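Local atomic coordinates of esterase (Staphylococcus aureus subsp. aureus USA300_TCH1516, PDB entry 3D7R), a protein that probably hydrolyses ester bonds, as a putative esterase built on the alpha/beta hydrolase fold. Residues H64-T69 and A74-L79; K97-I102 and D120-S125; A149-Y154 and Q183-N188; K233-G238 and K244-I249. All coordinates share one frame; numbering follows the deposited sequence.

Contact 1: residues H64-T69 and A74-L79; sequences HKQPST and ANLEKL. With DMS (dimethyl sulfoxide), chain O.
Q66 places CG between its backbone N and its carbonyl carbon (chi1 63°), then runs out extended toward L76 and K78. Both of these belong to strand 75-81, an outermost strand of the mixed sheet in this alpha/beta hydrolase fold, and Q66 comes from the loop between helix 46-61 and that strand. K78 sends CG anti to its carbonyl carbon (chi1 -57°) and stays straight beyond it, crossing the Q66 chain at about a right angle. The L76 chain slides past Q66 in the opposite direction, with methyl CD2 of L76 3.8 Å from CD of Q66. W116 of helix 113-126 also touches the Q66 side chain. A water joins the two segments at the surface, accepting from the backbone N of Q66 (3.2 Å) and from K78 NZ (2.9 Å), so the lysine tip is tied to the loop backbone. On the loop side, a dimethyl sulfoxide, probably from the crystallisation liquor, lies obliquely near the H64 ring, and its O accepts a hydrogen bond from K65 N at 2.9 Å, with an N-H...O angle of 155°.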
# COMPACT_ATOMS: atom_id res chain seq x y z
N HIS A 64 -16.08 1.74 -8.72
CA HIS A 64 -14.77 1.72 -9.34
C HIS A 64 -14.75 0.71 -10.50
O HIS A 64 -15.25 -0.40 -10.36
CB HIS A 64 -13.71 1.35 -8.31
CG HIS A 64 -12.31 1.44 -8.85
ND1 HIS A 64 -11.72 2.64 -9.19
CD2 HIS A 64 -11.39 0.48 -9.12
CE1 HIS A 64 -10.50 2.42 -9.64
NE2 HIS A 64 -10.27 1.12 -9.60
N LYS A 65 -14.17 1.11 -11.62
CA LYS A 65 -14.20 0.29 -12.84
C LYS A 65 -12.79 0.06 -13.37
O LYS A 65 -11.95 0.92 -13.23
CB LYS A 65 -15.04 1.01 -13.90
CG LYS A 65 -16.55 0.84 -13.73
CD LYS A 65 -17.32 1.78 -14.64
CE LYS A 65 -18.83 1.58 -14.49
NZ LYS A 65 -19.59 2.13 -15.64
N GLN A 66 -12.53 -1.10 -13.97
CA GLN A 66 -11.25 -1.27 -14.68
C GLN A 66 -11.06 -0.19 -15.75
O GLN A 66 -12.04 0.28 -16.32
CB GLN A 66 -11.11 -2.68 -15.29
CG GLN A 66 -12.10 -3.07 -16.34
CD GLN A 66 -11.91 -4.54 -16.77
OE1 GLN A 66 -10.81 -4.96 -17.15
NE2 GLN A 66 -12.99 -5.32 -16.70
N PRO A 67 -9.82 0.23 -16.02
CA PRO A 67 -9.61 1.22 -17.08
C PRO A 67 -10.16 0.69 -18.41
O PRO A 67 -9.95 -0.47 -18.74
CB PRO A 67 -8.08 1.35 -17.15
CG PRO A 67 -7.62 0.90 -15.83
CD PRO A 67 -8.55 -0.16 -15.38
N SER A 68 -10.87 1.54 -19.15
CA SER A 68 -11.51 1.11 -20.40
C SER A 68 -10.53 0.63 -21.48
O SER A 68 -10.91 -0.15 -22.35
CB SER A 68 -12.39 2.25 -20.96
OG SER A 68 -11.56 3.37 -21.20
N THR A 69 -9.28 1.08 -21.43
CA THR A 69 -8.34 0.79 -22.51
C THR A 69 -7.34 -0.32 -22.13
O THR A 69 -6.60 -0.81 -22.99
CB THR A 69 -7.58 2.05 -22.93
OG1 THR A 69 -6.86 2.56 -21.80
CG2 THR A 69 -8.54 3.12 -23.40
N ALA A 74 -4.65 -11.32 -16.70
CA ALA A 74 -5.18 -12.29 -15.75
C ALA A 74 -6.69 -12.36 -15.93
O ALA A 74 -7.29 -11.44 -16.49
CB ALA A 74 -4.80 -11.92 -14.29
N ASN A 75 -7.28 -13.46 -15.49
CA ASN A 75 -8.74 -13.53 -15.38
C ASN A 75 -9.20 -12.69 -14.20
O ASN A 75 -8.57 -12.70 -13.13
CB ASN A 75 -9.21 -14.97 -15.25
CG ASN A 75 -8.76 -15.81 -16.42
OD1 ASN A 75 -7.91 -16.70 -16.27
ND2 ASN A 75 -9.28 -15.51 -17.61
N LEU A 76 -10.30 -11.96 -14.40
CA LEU A 76 -10.78 -10.99 -13.40
C LEU A 76 -12.13 -11.37 -12.81
O LEU A 76 -13.08 -11.67 -13.55
CB LEU A 76 -10.85 -9.59 -14.03
CG LEU A 76 -11.18 -8.36 -13.17
CD1 LEU A 76 -10.08 -8.06 -12.17
CD2 LEU A 76 -11.40 -7.16 -14.07
N GLU A 77 -12.24 -11.34 -11.49
CA GLU A 77 -13.51 -11.60 -10.80
C GLU A 77 -13.99 -10.31 -10.18
O GLU A 77 -13.25 -9.67 -9.42
CB GLU A 77 -13.31 -12.66 -9.71
CG GLU A 77 -12.97 -14.01 -10.25
CD GLU A 77 -12.68 -15.05 -9.18
OE1 GLU A 77 -12.84 -14.75 -7.98
OE2 GLU A 77 -12.29 -16.17 -9.54
N LYS A 78 -15.20 -9.89 -10.51
CA LYS A 78 -15.68 -8.62 -10.00
C LYS A 78 -16.69 -8.92 -8.91
O LYS A 78 -17.86 -9.18 -9.19
CB LYS A 78 -16.28 -7.75 -11.13
CG LYS A 78 -15.35 -7.46 -12.28
CD LYS A 78 -16.05 -6.69 -13.38
CE LYS A 78 -15.08 -6.26 -14.46
NZ LYS A 78 -15.72 -5.45 -15.56
N LEU A 79 -16.23 -8.94 -7.67
CA LEU A 79 -17.04 -9.42 -6.55
C LEU A 79 -17.41 -8.30 -5.59
O LEU A 79 -16.98 -7.18 -5.74
CB LEU A 79 -16.29 -10.53 -5.79
CG LEU A 79 -15.75 -11.69 -6.62
CD1 LEU A 79 -14.91 -12.62 -5.79
CD2 LEU A 79 -16.92 -12.46 -7.25
S DMS O . -15.15 4.68 -12.32
O DMS O . -13.59 3.96 -11.78
C1 DMS O . -15.43 6.24 -11.44
C2 DMS O . -15.00 5.30 -14.03
O HOH W 1 -15.00 -3.10 -14.11

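Contact 2: residues K97-I102 and D120-S125; sequences KKILYI and DKITLS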
# COMPACT_ATOMS: atom_id res chain seq x y z
N LYS A 97 -3.31 -19.85 -3.31
CA LYS A 97 -2.59 -18.86 -2.51
C LYS A 97 -3.08 -17.46 -2.87
O LYS A 97 -3.36 -17.18 -4.04
CB LYS A 97 -1.07 -19.00 -2.71
CG LYS A 97 -0.51 -20.37 -2.28
CD LYS A 97 0.98 -20.51 -2.54
CE LYS A 97 1.37 -20.43 -4.04
NZ LYS A 97 0.95 -21.60 -4.90
N LYS A 98 -3.19 -16.59 -1.87
CA LYS A 98 -3.73 -15.24 -2.08
C LYS A 98 -2.75 -14.14 -1.69
O LYS A 98 -2.01 -14.28 -0.71
CB LYS A 98 -5.01 -15.03 -1.25
CG LYS A 98 -5.97 -16.22 -1.15
CD LYS A 98 -6.80 -16.38 -2.41
CE LYS A 98 -7.88 -17.46 -2.24
NZ LYS A 98 -8.33 -17.92 -3.58
N ILE A 99 -2.80 -13.03 -2.44
CA ILE A 99 -2.19 -11.76 -2.00
C ILE A 99 -3.34 -10.78 -1.74
O ILE A 99 -4.10 -10.44 -2.66
CB ILE A 99 -1.23 -11.15 -3.04
CG1 ILE A 99 0.01 -12.03 -3.21
CG2 ILE A 99 -0.81 -9.71 -2.61
CD1 ILE A 99 0.81 -11.75 -4.51
N LEU A 100 -3.49 -10.37 -0.49
CA LEU A 100 -4.42 -9.29 -0.15
C LEU A 100 -3.70 -7.99 -0.46
O LEU A 100 -2.76 -7.61 0.25
CB LEU A 100 -4.81 -9.34 1.34
CG LEU A 100 -5.78 -8.26 1.85
CD1 LEU A 100 -7.02 -8.13 0.93
CD2 LEU A 100 -6.20 -8.54 3.29
N TYR A 101 -4.13 -7.30 -1.52
CA TYR A 101 -3.42 -6.09 -1.95
C TYR A 101 -4.12 -4.81 -1.51
O TYR A 101 -5.26 -4.57 -1.91
CB TYR A 101 -3.19 -6.07 -3.49
CG TYR A 101 -2.16 -5.02 -3.86
CD1 TYR A 101 -0.82 -5.37 -4.07
CD2 TYR A 101 -2.51 -3.68 -3.94
CE1 TYR A 101 0.13 -4.40 -4.37
CE2 TYR A 101 -1.58 -2.71 -4.24
CZ TYR A 101 -0.26 -3.08 -4.45
OH TYR A 101 0.65 -2.11 -4.73
N ILE A 102 -3.42 -3.99 -0.72
CA ILE A 102 -3.96 -2.72 -0.20
C ILE A 102 -3.35 -1.55 -1.00
O ILE A 102 -2.18 -1.20 -0.81
CB ILE A 102 -3.68 -2.55 1.33
CG1 ILE A 102 -4.05 -3.83 2.13
CG2 ILE A 102 -4.40 -1.31 1.86
CD1 ILE A 102 -5.51 -4.35 1.95
N ASP A 120 -2.00 -6.94 -12.24
CA ASP A 120 -2.00 -7.91 -13.32
C ASP A 120 -0.64 -8.59 -13.45
O ASP A 120 -0.55 -9.82 -13.42
CB ASP A 120 -2.42 -7.25 -14.64
CG ASP A 120 -2.75 -8.25 -15.71
OD1 ASP A 120 -3.41 -9.26 -15.41
OD2 ASP A 120 -2.35 -8.03 -16.87
N LYS A 121 0.43 -7.78 -13.54
CA LYS A 121 1.80 -8.31 -13.62
C LYS A 121 2.18 -9.19 -12.43
O LYS A 121 2.79 -10.24 -12.63
CB LYS A 121 2.84 -7.19 -13.76
CG LYS A 121 2.66 -6.29 -14.98
CD LYS A 121 3.98 -6.06 -15.69
CE LYS A 121 3.88 -4.93 -16.71
NZ LYS A 121 2.88 -5.14 -17.80
N ILE A 122 1.84 -8.76 -11.22
CA ILE A 122 2.17 -9.54 -10.02
C ILE A 122 1.44 -10.88 -10.04
O ILE A 122 2.01 -11.93 -9.66
CB ILE A 122 1.82 -8.76 -8.71
CG1 ILE A 122 2.79 -7.58 -8.50
CG2 ILE A 122 1.88 -9.69 -7.48
CD1 ILE A 122 2.28 -6.55 -7.51
N THR A 123 0.16 -10.85 -10.46
CA THR A 123 -0.61 -12.08 -10.59
C THR A 123 0.11 -13.06 -11.52
O THR A 123 0.31 -14.22 -11.19
CB THR A 123 -2.03 -11.81 -11.17
OG1 THR A 123 -2.71 -10.85 -10.34
CG2 THR A 123 -2.88 -13.12 -11.25
N LEU A 124 0.49 -12.59 -12.70
CA LEU A 124 1.13 -13.43 -13.70
C LEU A 124 2.51 -13.91 -13.27
O LEU A 124 2.91 -15.03 -13.63
CB LEU A 124 1.20 -12.71 -15.06
CG LEU A 124 0.01 -12.94 -16.01
CD1 LEU A 124 -1.31 -12.42 -15.45
CD2 LEU A 124 0.30 -12.29 -17.37
N SER A 125 3.23 -13.09 -12.49
CA SER A 125 4.57 -13.50 -12.00
C SER A 125 4.57 -14.42 -10.79
O SER A 125 5.40 -15.33 -10.70
CB SER A 125 5.43 -12.27 -11.69
OG SER A 125 5.53 -11.44 -12.84
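The phenol ring of Y101, the flat group of this contact, is approached obliquely by the CD1 methyl of I122, with Y101 CE1 and I122 CD1 4.4 Å apart. That is a light touch near the hydroxyl end of the ring. The hydroxyl itself is hydrogen-bonded to D171, which fixes the outer end of the ring, and V130 of the neighbouring strand 129-133 packs on the same side chain. With CG anti to the backbone N (chi1 -165°), Y101 carries its ring off the strand to meet I122 of the helix. The closer meeting is between two isoleucines whose side chains cross at about a right angle: CD1 of I99 lies 3.8 Å from CG2 of I122. I122 uses both of its branches, since the CG2 methyl takes I99 while the CG1 arm reaches past it to Y101. No polar group joins the segments, and all three residues are buried; I318 of helix 305-318 also packs on I99. Within the helix, K121 O accepts two donors of S125, the backbone N at 2.9 Å and OG at 3.0 Å; the hydroxyl sits above the carbonyl plane, 36° out of it, and so does not use a lone pair in that plane. The strand and helix are the first two elements of a beta-alpha-beta crossover, strand 98-102, helix 113-126 and strand 129-133, in which the connecting helix covers one face of the parallel part of the sheet, as in the canonical alpha/beta hydrolase fold.

Contact 3: residues A149-Y154 and Q183-N188; sequences AIQRVY and QSLLDN
L185 packs on the ring of Y154 and against the amide of Q151, joining two neighbouring helices, 173-187 and 143-161, of the alpha/beta hydrolase fold. The main interaction is a CH-pi contact: CD1 of L185 sits over one face of the Y154 ring, 3.9 Å from its centroid and 26° off the normal, shifted toward the rim. The other methyl, CD2, lies on the same face but out beyond the rim, 3.7 Å from Y154 CE2. F181 packs edge-to-face with the same ring, and P191 O accepts from its hydroxyl. CD2 of L185 further touches the amide of Q151, 3.8 Å from NE2, because the glutamine chain bends at chi2 (67°) and turns its end toward the other helix. The polar link runs through water. One water donates to Q151 OE1 (2.8 Å) and is hydrogen-bonded to S184 OG (2.9 Å), while Q151 NE2 bonds to D155; both ends of the amide are therefore engaged. A last kind of bond ends helix 173-187, where N188 turns back on S184: the backbone N and ND2 of N188 reach S184 O from opposite faces of its carbonyl plane, each at 2.9 Å.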
# COMPACT_ATOMS: atom_id res chain seq x y z
N ALA A 149 -13.09 -2.86 7.21
CA ALA A 149 -13.27 -3.45 5.88
C ALA A 149 -12.13 -4.38 5.50
O ALA A 149 -12.35 -5.46 4.96
CB ALA A 149 -13.43 -2.36 4.85
N ILE A 150 -10.89 -3.97 5.76
CA ILE A 150 -9.74 -4.81 5.45
C ILE A 150 -9.78 -6.12 6.27
O ILE A 150 -9.55 -7.20 5.73
CB ILE A 150 -8.41 -4.02 5.63
CG1 ILE A 150 -8.37 -2.85 4.62
CG2 ILE A 150 -7.16 -4.93 5.45
CD1 ILE A 150 -7.19 -1.94 4.76
N GLN A 151 -10.13 -6.02 7.56
CA GLN A 151 -10.38 -7.18 8.42
C GLN A 151 -11.38 -8.16 7.80
O GLN A 151 -11.13 -9.37 7.78
CB GLN A 151 -10.90 -6.73 9.80
CG GLN A 151 -10.98 -7.86 10.84
CD GLN A 151 -9.59 -8.39 11.23
OE1 GLN A 151 -8.72 -7.62 11.64
NE2 GLN A 151 -9.39 -9.71 11.11
N ARG A 152 -12.50 -7.64 7.29
CA ARG A 152 -13.54 -8.50 6.74
C ARG A 152 -13.02 -9.27 5.52
O ARG A 152 -13.27 -10.47 5.42
CB ARG A 152 -14.79 -7.70 6.36
CG ARG A 152 -15.58 -7.19 7.59
CD ARG A 152 -16.83 -6.37 7.19
NE ARG A 152 -16.84 -5.04 7.82
CZ ARG A 152 -16.83 -3.88 7.16
NH1 ARG A 152 -16.86 -3.83 5.82
NH2 ARG A 152 -16.82 -2.74 7.85
N VAL A 153 -12.31 -8.60 4.60
CA VAL A 153 -11.79 -9.33 3.42
C VAL A 153 -10.68 -10.30 3.83
O VAL A 153 -10.62 -11.41 3.33
CB VAL A 153 -11.38 -8.41 2.22
CG1 VAL A 153 -10.22 -7.51 2.55
CG2 VAL A 153 -11.09 -9.25 0.94
N TYR A 154 -9.82 -9.89 4.76
CA TYR A 154 -8.79 -10.80 5.27
C TYR A 154 -9.40 -12.06 5.86
O TYR A 154 -8.97 -13.16 5.56
CB TYR A 154 -7.88 -10.10 6.28
CG TYR A 154 -6.80 -11.02 6.87
CD1 TYR A 154 -5.65 -11.33 6.14
CD2 TYR A 154 -6.92 -11.54 8.16
CE1 TYR A 154 -4.66 -12.15 6.66
CE2 TYR A 154 -5.92 -12.39 8.70
CZ TYR A 154 -4.80 -12.69 7.94
OH TYR A 154 -3.80 -13.50 8.47
N GLN A 183 -0.13 -5.56 12.21
CA GLN A 183 0.14 -5.23 13.60
C GLN A 183 -1.13 -5.38 14.45
O GLN A 183 -1.07 -5.86 15.60
CB GLN A 183 0.70 -3.81 13.71
CG GLN A 183 2.15 -3.67 13.25
CD GLN A 183 2.63 -2.21 13.13
OE1 GLN A 183 1.83 -1.31 12.94
NE2 GLN A 183 3.94 -2.00 13.25
N SER A 184 -2.26 -4.97 13.90
CA SER A 184 -3.56 -5.22 14.53
C SER A 184 -3.85 -6.71 14.74
O SER A 184 -4.26 -7.13 15.84
CB SER A 184 -4.68 -4.57 13.72
OG SER A 184 -5.94 -4.84 14.31
N LEU A 185 -3.62 -7.51 13.71
CA LEU A 185 -3.77 -8.97 13.82
C LEU A 185 -2.89 -9.52 14.95
O LEU A 185 -3.35 -10.31 15.79
CB LEU A 185 -3.38 -9.65 12.50
CG LEU A 185 -4.22 -9.36 11.26
CD1 LEU A 185 -3.58 -10.00 10.03
CD2 LEU A 185 -5.65 -9.85 11.40
N LEU A 186 -1.62 -9.10 14.96
CA LEU A 186 -0.65 -9.50 15.97
C LEU A 186 -1.07 -9.09 17.41
O LEU A 186 -1.01 -9.90 18.34
CB LEU A 186 0.72 -8.89 15.60
CG LEU A 186 1.91 -9.10 16.53
CD1 LEU A 186 2.13 -10.59 16.77
CD2 LEU A 186 3.14 -8.45 15.91
N ASP A 187 -1.46 -7.83 17.59
CA ASP A 187 -1.94 -7.32 18.89
C ASP A 187 -3.21 -8.05 19.35
O ASP A 187 -3.48 -8.18 20.56
CB ASP A 187 -2.24 -5.82 18.80
CG ASP A 187 -0.96 -4.96 18.56
OD1 ASP A 187 0.17 -5.45 18.80
OD2 ASP A 187 -1.10 -3.80 18.12
N ASN A 188 -3.98 -8.52 18.37
CA ASN A 188 -5.26 -9.20 18.65
C ASN A 188 -5.21 -10.75 18.61
O ASN A 188 -6.24 -11.42 18.59
CB ASN A 188 -6.33 -8.64 17.72
CG ASN A 188 -6.82 -7.26 18.18
OD1 ASN A 188 -7.49 -7.15 19.21
ND2 ASN A 188 -6.49 -6.23 17.44
O HOH W 2 -7.10 -7.43 13.94

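Contact 4: residues K233-G238 and K244-I249; sequences KKWANG and KRISPI. With DMS (dimethyl sulfoxide), chain M.
A236 and I246 make the tight part of this contact, which packs the C-terminal end of helix 225-236 against the following loop, in the excursion between strands 195-199 and 259-264 of the alpha/beta hydrolase fold. CB of A236 lies 3.5 Å from CD1 of I246, closer than usual for two carbons. I246 reaches there by holding CG1 anti to its carbonyl carbon (chi1 -63°) and extending from it, so that its outermost methyl meets the helix. Looser is the approach to W235: its CZ3 stays 4.3 Å from I246 CG1, and the isoleucine meets the indole obliquely. The indole is fixed by a hydrogen bond of W235 NE1 with T146 OG1 of helix 143-161, whose I143 also packs on both W235 and I246. Next to I246, R245 forms a salt bridge with D144. Away from this buried patch the helix ends in solvent. N237 leaves the helix with positive phi (55°), though its backbone N is still bonded to K233 O at 3.3 Å, and its side chain is exposed. There N237 ND2 donates an almost straight hydrogen bond to the O of a dimethyl sulfoxide, probably from the crystallisation liquor, at 2.7 Å and 167°.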
# COMPACT_ATOMS: atom_id res chain seq x y z
N LYS A 233 -4.92 13.75 8.31
CA LYS A 233 -5.65 14.37 9.39
C LYS A 233 -7.15 14.18 9.19
O LYS A 233 -7.87 13.85 10.14
CB LYS A 233 -5.30 15.87 9.51
CG LYS A 233 -4.05 16.15 10.38
CD LYS A 233 -3.58 17.62 10.23
CE LYS A 233 -2.14 17.82 10.78
NZ LYS A 233 -1.53 19.14 10.36
N LYS A 234 -7.63 14.35 7.96
CA LYS A 234 -9.05 14.15 7.66
C LYS A 234 -9.49 12.69 7.95
O LYS A 234 -10.50 12.46 8.61
CB LYS A 234 -9.34 14.53 6.21
CG LYS A 234 -10.81 14.40 5.79
CD LYS A 234 -11.66 15.44 6.51
CE LYS A 234 -12.70 16.03 5.60
NZ LYS A 234 -13.42 17.10 6.33
N TRP A 235 -8.70 11.74 7.46
CA TRP A 235 -8.94 10.31 7.65
C TRP A 235 -8.87 9.88 9.13
O TRP A 235 -9.72 9.09 9.61
CB TRP A 235 -7.94 9.53 6.81
CG TRP A 235 -8.09 8.03 6.84
CD1 TRP A 235 -9.11 7.29 6.34
CD2 TRP A 235 -7.13 7.11 7.36
NE1 TRP A 235 -8.87 5.95 6.53
CE2 TRP A 235 -7.65 5.82 7.16
CE3 TRP A 235 -5.89 7.26 8.00
CZ2 TRP A 235 -6.97 4.67 7.57
CZ3 TRP A 235 -5.21 6.12 8.41
CH2 TRP A 235 -5.74 4.85 8.18
N ALA A 236 -7.91 10.45 9.85
CA ALA A 236 -7.66 10.13 11.26
C ALA A 236 -8.82 10.54 12.17
O ALA A 236 -8.97 9.98 13.24
CB ALA A 236 -6.36 10.78 11.74
N ASN A 237 -9.59 11.55 11.75
CA ASN A 237 -10.84 11.94 12.43
C ASN A 237 -10.63 12.25 13.92
O ASN A 237 -11.43 11.83 14.76
CB ASN A 237 -11.95 10.89 12.21
CG ASN A 237 -13.34 11.44 12.47
OD1 ASN A 237 -13.64 12.59 12.16
ND2 ASN A 237 -14.21 10.61 13.04
N GLY A 238 -9.57 12.98 14.24
CA GLY A 238 -9.34 13.38 15.63
C GLY A 238 -8.19 12.65 16.31
O GLY A 238 -7.72 13.10 17.35
N LYS A 244 -0.04 4.90 16.46
CA LYS A 244 0.57 3.77 15.77
C LYS A 244 -0.33 3.15 14.69
O LYS A 244 0.16 2.50 13.77
CB LYS A 244 1.00 2.71 16.78
CG LYS A 244 -0.15 2.03 17.57
CD LYS A 244 0.42 1.04 18.61
CE LYS A 244 -0.68 0.18 19.23
NZ LYS A 244 -1.52 1.00 20.15
N ARG A 245 -1.64 3.31 14.79
CA ARG A 245 -2.50 2.76 13.73
C ARG A 245 -2.38 3.57 12.43
O ARG A 245 -2.62 3.05 11.33
CB ARG A 245 -3.96 2.69 14.18
CG ARG A 245 -4.21 1.91 15.49
CD ARG A 245 -5.60 2.28 16.04
NE ARG A 245 -6.60 1.75 15.14
CZ ARG A 245 -7.83 2.22 14.96
NH1 ARG A 245 -8.30 3.28 15.62
NH2 ARG A 245 -8.59 1.58 14.09
N ILE A 246 -2.01 4.84 12.57
CA ILE A 246 -1.84 5.76 11.43
C ILE A 246 -0.39 5.75 10.93
O ILE A 246 -0.14 5.74 9.72
CB ILE A 246 -2.22 7.20 11.84
CG1 ILE A 246 -3.71 7.24 12.23
CG2 ILE A 246 -1.91 8.19 10.70
CD1 ILE A 246 -4.10 8.47 12.97
N SER A 247 0.56 5.76 11.87
CA SER A 247 1.98 5.73 11.58
C SER A 247 2.55 4.45 12.20
O SER A 247 3.03 4.48 13.34
CB SER A 247 2.65 6.97 12.19
OG SER A 247 2.24 8.15 11.50
N PRO A 248 2.46 3.32 11.46
CA PRO A 248 2.84 2.00 11.96
C PRO A 248 4.33 1.83 12.30
O PRO A 248 4.72 0.84 12.94
CB PRO A 248 2.41 1.07 10.81
CG PRO A 248 2.46 1.93 9.61
CD PRO A 248 1.96 3.25 10.08
N ILE A 249 5.16 2.81 11.94
CA ILE A 249 6.55 2.84 12.43
C ILE A 249 6.56 2.80 13.99
O ILE A 249 7.53 2.32 14.60
CB ILE A 249 7.32 4.08 11.92
CG1 ILE A 249 8.84 3.87 12.09
CG2 ILE A 249 6.78 5.38 12.59
CD1 ILE A 249 9.69 4.78 11.17
S DMS M . -12.51 7.93 15.32
O DMS M . -13.09 8.23 13.64
C1 DMS M . -13.61 6.71 16.10
C2 DMS M . -10.95 7.02 15.32

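The four contacts follow one another along the chain and cross the molecule, contacts 1 and 4 lying on opposite sides of its centre with their own centres about 30 Å apart. Contacts 1 and 2, centres about 14 Å apart, share the central sheet and touch where A74 N probably bonds to D120. Between the centres of contacts 2 and 3 are about 19 Å: L100 and I102 of strand 98-102 pack on I150, V153 and Y154, so helix 143-161 covers the face that helix 113-126 does not. The centres of contacts 3 and 4 are about 16 Å apart, tied by Q183 NE2 to P248 O. Edge strand, both sheet faces and the excursion before strand 259-264 are thus joined into one globular unit.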